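Local coordinates for ATP-dependent DNA helicase PIF1 (Candida albicans, PDB 7OTJ), which couples ATP hydrolysis to 5'-3' DNA unwinding and probably resolves G-quadruplexes and forked RNA-DNA hybrids to maintain nuclear and mitochondrial genomes, at residues S234-T239 with V463-K468; D244-R249 with A447-I452. All blocks are in the same frame, centred on the assembly; numbering follows the deposited sequence.

Contact 1: residues S234-T239 with V463-K468; sequences SELYAT and VVVDMK. With K (potassium ion), chain I; nucleotides of chain C.
The carbonyl oxygen of Ser234 is gripped twice by the facing strand: Val464 N donates a hydrogen bond to Ser234 O (2.8 Å), and Val463 CA supplies a CA-H...O contact to the same oxygen. On that facing strand, Val464 O repeats the scheme, taking the N-H of Leu236 (Leu236 N to Val464 O, 3.0 Å) together with the CA-H of Glu235. Asp466 N closes the ladder on Leu236 O at 3.2 Å. The strands run parallel, 4.7 Å apart at their axes, in the four-stranded parallel sheet of the second RecA-like domain, with 234-237 flanked by 449-451 and 463-466. Ser234, Leu236, Val463 and Val465 share one face. There Leu236 CG meets Val463 CG2 (3.7 Å), a methyl set anti to its own backbone N, while Leu236 CD1 reaches Val465 CG2. On the other face the CG methylene of Glu235 lies beside Val464 CG1 (3.6 Å), both side chains pointing the same way. At the end of the ladder, Asp466 presents OD2 at the ring edge of Tyr237, near the ring plane and 3.5 Å from Tyr237 CE2, the carboxylate turned 70° from the ring. Its OD1 accepts from Asn493, and Asp466 O binds potassium (3.0 Å), which Glu242 also ligates. Beyond the strand, Thr239 caps helix 240-253, its OG1 hydrogen-bonded to Glu242, and lies beside the DNA backbone of chain C.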
loop_
_atom_site.group_PDB
_atom_site.type_symbol
_atom_site.label_atom_id
_atom_site.label_comp_id
_atom_site.label_asym_id
_atom_site.label_seq_id
_atom_site.Cartn_x
_atom_site.Cartn_y
_atom_site.Cartn_z
ATOM N N SER A 234 -11.439 -11.263 -5.049
ATOM C CA SER A 234 -11.289 -9.854 -4.718
ATOM C C SER A 234 -11.904 -8.985 -5.808
ATOM O O SER A 234 -11.879 -9.325 -6.993
ATOM C CB SER A 234 -9.813 -9.485 -4.548
ATOM O OG SER A 234 -9.163 -10.330 -3.619
ATOM N N GLU A 235 -12.482 -7.862 -5.395
ATOM C CA GLU A 235 -13.110 -6.925 -6.317
ATOM C C GLU A 235 -12.315 -5.621 -6.336
ATOM O O GLU A 235 -12.122 -4.991 -5.289
ATOM C CB GLU A 235 -14.567 -6.678 -5.915
ATOM C CG GLU A 235 -15.415 -7.953 -5.831
ATOM C CD GLU A 235 -16.906 -7.675 -5.675
ATOM O OE1 GLU A 235 -17.632 -8.556 -5.162
ATOM O OE2 GLU A 235 -17.353 -6.577 -6.066
ATOM N N LEU A 236 -11.883 -5.204 -7.525
ATOM C CA LEU A 236 -11.136 -3.966 -7.701
ATOM C C LEU A 236 -12.007 -2.934 -8.401
ATOM O O LEU A 236 -12.642 -3.240 -9.413
ATOM C CB LEU A 236 -9.862 -4.200 -8.518
ATOM C CG LEU A 236 -8.829 -5.166 -7.943
ATOM C CD1 LEU A 236 -7.576 -5.170 -8.800
ATOM C CD2 LEU A 236 -8.506 -4.791 -6.508
ATOM N N TYR A 237 -11.999 -1.706 -7.886
ATOM C CA TYR A 237 -12.738 -0.599 -8.479
ATOM C C TYR A 237 -11.867 0.648 -8.474
ATOM O O TYR A 237 -10.871 0.735 -7.754
ATOM C CB TYR A 237 -14.038 -0.311 -7.733
ATOM C CG TYR A 237 -14.986 -1.482 -7.669
ATOM C CD1 TYR A 237 -14.905 -2.400 -6.637
ATOM C CD2 TYR A 237 -15.961 -1.671 -8.643
ATOM C CE1 TYR A 237 -15.762 -3.474 -6.573
ATOM C CE2 TYR A 237 -16.823 -2.741 -8.583
ATOM C CZ TYR A 237 -16.719 -3.641 -7.545
ATOM O OH TYR A 237 -17.573 -4.718 -7.479
ATOM N N ALA A 238 -12.258 1.621 -9.293
ATOM C CA ALA A 238 -11.488 2.855 -9.385
ATOM C C ALA A 238 -11.778 3.793 -8.220
ATOM O O ALA A 238 -10.881 4.502 -7.756
ATOM C CB ALA A 238 -11.774 3.558 -10.710
ATOM N N THR A 239 -13.019 3.822 -7.743
ATOM C CA THR A 239 -13.437 4.794 -6.745
ATOM C C THR A 239 -13.814 4.105 -5.440
ATOM O O THR A 239 -14.095 2.903 -5.389
ATOM C CB THR A 239 -14.633 5.609 -7.247
ATOM O OG1 THR A 239 -15.774 4.746 -7.355
ATOM C CG2 THR A 239 -14.329 6.217 -8.605
ATOM N N VAL A 463 -9.699 -12.544 -8.985
ATOM C CA VAL A 463 -10.041 -11.130 -8.878
ATOM C C VAL A 463 -10.984 -10.760 -10.016
ATOM O O VAL A 463 -10.789 -11.173 -11.163
ATOM C CB VAL A 463 -8.765 -10.251 -8.875
ATOM C CG1 VAL A 463 -7.843 -10.623 -10.031
ATOM C CG2 VAL A 463 -9.114 -8.767 -8.909
ATOM N N VAL A 464 -12.015 -9.980 -9.698
ATOM C CA VAL A 464 -12.886 -9.378 -10.702
ATOM C C VAL A 464 -12.600 -7.883 -10.733
ATOM O O VAL A 464 -12.612 -7.217 -9.690
ATOM C CB VAL A 464 -14.379 -9.664 -10.440
ATOM C CG1 VAL A 464 -14.727 -9.518 -8.979
ATOM C CG2 VAL A 464 -15.236 -8.732 -11.266
ATOM N N VAL A 465 -12.314 -7.365 -11.924
ATOM C CA VAL A 465 -11.937 -5.972 -12.130
ATOM C C VAL A 465 -13.071 -5.278 -12.870
ATOM O O VAL A 465 -13.474 -5.715 -13.955
ATOM C CB VAL A 465 -10.619 -5.846 -12.909
ATOM C CG1 VAL A 465 -10.332 -4.378 -13.231
ATOM C CG2 VAL A 465 -9.474 -6.458 -12.120
ATOM N N ASP A 466 -13.589 -4.202 -12.287
ATOM C CA ASP A 466 -14.648 -3.408 -12.896
ATOM C C ASP A 466 -14.030 -2.091 -13.342
ATOM O O ASP A 466 -13.700 -1.240 -12.512
ATOM C CB ASP A 466 -15.800 -3.173 -11.922
ATOM C CG ASP A 466 -16.959 -2.416 -12.558
ATOM O OD1 ASP A 466 -16.874 -2.089 -13.760
ATOM O OD2 ASP A 466 -17.957 -2.147 -11.857
ATOM N N MET A 467 -13.865 -1.931 -14.654
ATOM C CA MET A 467 -13.187 -0.776 -15.219
ATOM C C MET A 467 -14.108 0.422 -15.415
ATOM O O MET A 467 -13.722 1.374 -16.103
ATOM C CB MET A 467 -12.531 -1.165 -16.542
ATOM C CG MET A 467 -11.519 -2.277 -16.364
ATOM S SD MET A 467 -10.750 -2.795 -17.892
ATOM C CE MET A 467 -10.188 -1.230 -18.545
ATOM N N LYS A 468 -15.278 0.421 -14.767
ATOM C CA LYS A 468 -16.340 1.370 -15.098
ATOM C C LYS A 468 -15.893 2.812 -14.889
ATOM O O LYS A 468 -16.076 3.663 -15.767
ATOM C CB LYS A 468 -17.585 1.067 -14.260
ATOM C CG LYS A 468 -18.876 1.752 -14.728
ATOM C CD LYS A 468 -19.641 0.868 -15.716
ATOM C CE LYS A 468 -21.031 1.406 -16.048
ATOM N NZ LYS A 468 -21.839 0.398 -16.812
HETATM K K K I . -14.248 1.510 -11.515
ATOM P P DT C 2 -12.090 8.752 -4.926
ATOM O OP1 DT C 2 -13.131 7.746 -5.238
ATOM O OP2 DT C 2 -12.336 9.792 -3.901
ATOM O "O5'" DT C 2 -10.756 7.957 -4.548
ATOM C "C5'" DT C 2 -10.381 6.797 -5.289
ATOM C "C4'" DT C 2 -8.883 6.762 -5.533
ATOM O "O4'" DT C 2 -8.542 7.760 -6.514
ATOM C "C3'" DT C 2 -8.036 7.047 -4.303
ATOM O "O3'" DT C 2 -7.615 5.820 -3.742
ATOM C "C2'" DT C 2 -6.845 7.855 -4.833
ATOM C "C1'" DT C 2 -7.344 8.431 -6.159
ATOM N N1 DT C 2 -7.624 9.904 -6.124
ATOM C C2 DT C 2 -7.131 10.703 -7.133
ATOM O O2 DT C 2 -6.448 10.278 -8.050
ATOM N N3 DT C 2 -7.453 12.031 -7.021
ATOM C C4 DT C 2 -8.214 12.623 -6.032
ATOM O O4 DT C 2 -8.449 13.829 -6.020
ATOM C C5 DT C 2 -8.712 11.727 -5.015
ATOM C C7 DT C 2 -9.553 12.257 -3.890
ATOM C C6 DT C 2 -8.400 10.425 -5.111
ATOM O OP3 DT C 1 -17.517 11.133 -8.995
ATOM P P DT C 1 -17.045 9.780 -9.362
ATOM O OP1 DT C 1 -17.399 9.507 -10.771
ATOM O OP2 DT C 1 -17.507 8.844 -8.316
ATOM O "O5'" DT C 1 -15.457 9.842 -9.269
ATOM C "C5'" DT C 1 -14.840 10.435 -8.140
ATOM C "C4'" DT C 1 -13.505 9.774 -7.869
ATOM O "O4'" DT C 1 -12.718 9.770 -9.084
ATOM C "C3'" DT C 1 -12.634 10.473 -6.840
ATOM O "O3'" DT C 1 -11.716 9.534 -6.278
ATOM C "C2'" DT C 1 -11.919 11.506 -7.703
ATOM C "C1'" DT C 1 -11.648 10.690 -8.966
ATOM N N1 DT C 1 -11.596 11.494 -10.218
ATOM C C2 DT C 1 -10.507 12.302 -10.469
ATOM O O2 DT C 1 -9.562 12.417 -9.703
ATOM N N3 DT C 1 -10.565 12.983 -11.657
ATOM C C4 DT C 1 -11.580 12.933 -12.601
ATOM O O4 DT C 1 -11.542 13.584 -13.641
ATOM C C5 DT C 1 -12.686 12.064 -12.275
ATOM C C7 DT C 1 -13.842 11.926 -13.218
ATOM C C6 DT C 1 -12.639 11.393 -11.118
#

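Contact 2: residues D244-R249 with A447-I452; sequences DMANSR and AWSLSI. With nucleotides of chain C.
The amide of Asn247 and the indole of Trp448 lie alongside each other with opposed directions, their planes 29° apart. It is the backbone carbonyl of Asn247 that comes to the six-membered ring, obliquely, with Asn247 O 3.7 Å from Trp448 CE3 and a similar distance from CZ3. Lys250, Leu251 and Ile254 also pack against this indole, as do Ala293 and Gln294, so the tryptophan joins helix 240-253 to the antiparallel sheet whose strand 294-297 begins there. At the far end of strand 449-451, Ser451 OG donates a hydrogen bond to a phosphate oxygen of the third thymidine of chain C and accepts one from Lys454 N as the N-cap of helix 452-455. Asn247 CG stands anti to its own carbonyl carbon (chi1 -67°), and beyond it OD1 is directed at the start of the strand. Ser449 N lies 2.9 Å from Asn247 OD1, a probable hydrogen bond but doubtful in detail, because that nitrogen is poorly placed in the model. The preceding residue, Ala246, lays its CB against Ser449 CB (3.8 Å), so helix 240-253 packs on the outermost strand 449-451 of the four-stranded parallel sheet. Ser449 OG makes a weak hydrogen bond to Glu235 O in the next strand. The chemistry is thus that of a buried join, made by apolar packing at Ala246 and one amide oxygen turned toward a backbone N-H.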
loop_
_atom_site.group_PDB
_atom_site.type_symbol
_atom_site.label_atom_id
_atom_site.label_comp_id
_atom_site.label_asym_id
_atom_site.label_seq_id
_atom_site.Cartn_x
_atom_site.Cartn_y
_atom_site.Cartn_z
ATOM N N ASP A 244 -17.038 0.859 -1.311
ATOM C CA ASP A 244 -17.952 0.829 -0.175
ATOM C C ASP A 244 -19.279 0.187 -0.551
ATOM O O ASP A 244 -19.869 -0.543 0.252
ATOM C CB ASP A 244 -18.165 2.245 0.361
ATOM C CG ASP A 244 -16.949 2.773 1.082
ATOM O OD1 ASP A 244 -16.026 1.970 1.324
ATOM O OD2 ASP A 244 -16.911 3.979 1.406
ATOM N N MET A 245 -19.770 0.454 -1.761
ATOM C CA MET A 245 -21.014 -0.170 -2.200
ATOM C C MET A 245 -20.833 -1.669 -2.414
ATOM O O MET A 245 -21.685 -2.466 -2.002
ATOM C CB MET A 245 -21.520 0.508 -3.470
ATOM C CG MET A 245 -22.107 1.889 -3.225
ATOM S SD MET A 245 -23.488 1.849 -2.066
ATOM C CE MET A 245 -24.630 0.785 -2.949
ATOM N N ALA A 246 -19.736 -2.070 -3.065
ATOM C CA ALA A 246 -19.461 -3.492 -3.253
ATOM C C ALA A 246 -19.348 -4.222 -1.919
ATOM O O ALA A 246 -19.853 -5.341 -1.773
ATOM C CB ALA A 246 -18.188 -3.677 -4.078
ATOM N N ASN A 247 -18.688 -3.613 -0.929
ATOM C CA ASN A 247 -18.670 -4.215 0.398
ATOM C C ASN A 247 -20.073 -4.282 0.985
ATOM O O ASN A 247 -20.436 -5.273 1.629
ATOM C CB ASN A 247 -17.746 -3.433 1.332
ATOM C CG ASN A 247 -16.284 -3.537 0.938
ATOM O OD1 ASN A 247 -15.807 -4.597 0.539
ATOM N ND2 ASN A 247 -15.566 -2.427 1.049
ATOM N N SER A 248 -20.880 -3.238 0.772
ATOM C CA SER A 248 -22.224 -3.212 1.341
ATOM C C SER A 248 -23.107 -4.303 0.746
ATOM O O SER A 248 -23.745 -5.064 1.481
ATOM C CB SER A 248 -22.860 -1.838 1.130
ATOM O OG SER A 248 -22.126 -0.822 1.788
ATOM N N ARG A 249 -23.171 -4.383 -0.587
ATOM C CA ARG A 249 -24.023 -5.389 -1.216
ATOM C C ARG A 249 -23.610 -6.797 -0.803
ATOM O O ARG A 249 -24.467 -7.649 -0.545
ATOM C CB ARG A 249 -24.012 -5.226 -2.739
ATOM C CG ARG A 249 -22.649 -5.308 -3.386
ATOM C CD ARG A 249 -22.727 -5.042 -4.881
ATOM N NE ARG A 249 -23.505 -6.059 -5.577
ATOM C CZ ARG A 249 -23.004 -7.196 -6.046
ATOM N NH1 ARG A 249 -21.724 -7.498 -5.898
ATOM N NH2 ARG A 249 -23.808 -8.049 -6.680
ATOM N N ALA A 447 -13.286 -6.425 3.951
ATOM C CA ALA A 447 -12.236 -6.369 2.943
ATOM C C ALA A 447 -12.791 -6.545 1.533
ATOM O O ALA A 447 -12.756 -5.609 0.740
ATOM C CB ALA A 447 -11.178 -7.434 3.241
ATOM N N TRP A 448 -13.388 -7.701 1.237
ATOM C CA TRP A 448 -14.157 -7.937 0.014
ATOM C C TRP A 448 -13.661 -7.171 -1.216
ATOM O O TRP A 448 -13.145 -7.761 -2.170
ATOM C CB TRP A 448 -15.630 -7.629 0.265
ATOM C CG TRP A 448 -16.455 -8.838 0.598
ATOM C CD1 TRP A 448 -16.359 -10.073 0.033
ATOM C CD2 TRP A 448 -17.491 -8.926 1.583
ATOM N NE1 TRP A 448 -17.278 -10.926 0.596
ATOM C CE2 TRP A 448 -17.984 -10.246 1.552
ATOM C CE3 TRP A 448 -18.052 -8.016 2.484
ATOM C CZ2 TRP A 448 -19.010 -10.678 2.389
ATOM C CZ3 TRP A 448 -19.072 -8.449 3.314
ATOM C CH2 TRP A 448 -19.539 -9.766 3.261
ATOM N N SER A 449 -13.800 -5.847 -1.187
ATOM C CA SER A 449 -13.471 -4.963 -2.298
ATOM C C SER A 449 -12.276 -4.074 -1.945
ATOM O O SER A 449 -11.912 -3.900 -0.782
ATOM C CB SER A 449 -14.691 -4.107 -2.666
ATOM O OG SER A 449 -14.401 -3.222 -3.731
ATOM N N LEU A 450 -11.685 -3.454 -2.960
ATOM C CA LEU A 450 -10.458 -2.704 -2.728
ATOM C C LEU A 450 -10.227 -1.759 -3.894
ATOM O O LEU A 450 -10.540 -2.096 -5.040
ATOM C CB LEU A 450 -9.261 -3.651 -2.560
ATOM C CG LEU A 450 -7.892 -3.046 -2.259
ATOM C CD1 LEU A 450 -7.861 -2.459 -0.853
ATOM C CD2 LEU A 450 -6.805 -4.094 -2.437
ATOM N N SER A 451 -9.708 -0.569 -3.598
ATOM C CA SER A 451 -9.420 0.383 -4.658
ATOM C C SER A 451 -8.227 -0.094 -5.480
ATOM O O SER A 451 -7.309 -0.742 -4.965
ATOM C CB SER A 451 -9.148 1.776 -4.085
ATOM O OG SER A 451 -7.928 1.827 -3.361
ATOM N N ILE A 452 -8.256 0.217 -6.778
ATOM C CA ILE A 452 -7.132 -0.127 -7.642
ATOM C C ILE A 452 -5.850 0.498 -7.110
ATOM O O ILE A 452 -4.776 -0.112 -7.174
ATOM C CB ILE A 452 -7.417 0.295 -9.094
ATOM C CG1 ILE A 452 -8.591 -0.518 -9.649
ATOM C CG2 ILE A 452 -6.180 0.112 -9.963
ATOM C CD1 ILE A 452 -9.071 -0.070 -11.000
ATOM P P DT C 3 -7.630 5.608 -2.153
ATOM O OP1 DT C 3 -7.732 4.149 -1.898
ATOM O OP2 DT C 3 -8.645 6.530 -1.590
ATOM O "O5'" DT C 3 -6.184 6.125 -1.688
ATOM C "C5'" DT C 3 -5.015 5.498 -2.200
ATOM C "C4'" DT C 3 -3.764 6.341 -1.967
ATOM O "O4'" DT C 3 -3.859 7.575 -2.705
ATOM C "C3'" DT C 3 -3.509 6.753 -0.531
ATOM O "O3'" DT C 3 -2.765 5.745 0.128
ATOM C "C2'" DT C 3 -2.688 8.035 -0.684
ATOM C "C1'" DT C 3 -3.196 8.615 -2.003
ATOM N N1 DT C 3 -4.151 9.742 -1.843
ATOM C C2 DT C 3 -3.678 11.030 -1.843
ATOM O O2 DT C 3 -2.498 11.304 -1.948
ATOM N N3 DT C 3 -4.646 11.995 -1.709
ATOM C C4 DT C 3 -6.016 11.794 -1.587
ATOM O O4 DT C 3 -6.814 12.721 -1.469
ATOM C C5 DT C 3 -6.441 10.415 -1.601
ATOM C C7 DT C 3 -7.897 10.068 -1.473
ATOM C C6 DT C 3 -5.500 9.470 -1.732
#

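How the contacts relate
Read from the N terminus, strand 234-237 comes first and runs through Thr239 straight into helix 240-253, so the opening segments of both contacts are sequence neighbours. The chain then departs for the antiparallel sheet that includes the 2B region. It returns at 447-452, where contact 2 closes a loop of 197 intervening residues. A short helix later, 463-468 arrives and contact 1 closes the wider loop, enclosing the first without crossing it. The contacts meet directly: Leu450 N and Ile452 N probably donate hydrogen bonds to Glu235 O and Tyr237 O, each at 2.8 Å. Together they tie an edge strand, two inner strands and helix 240-253 into one part of the domain.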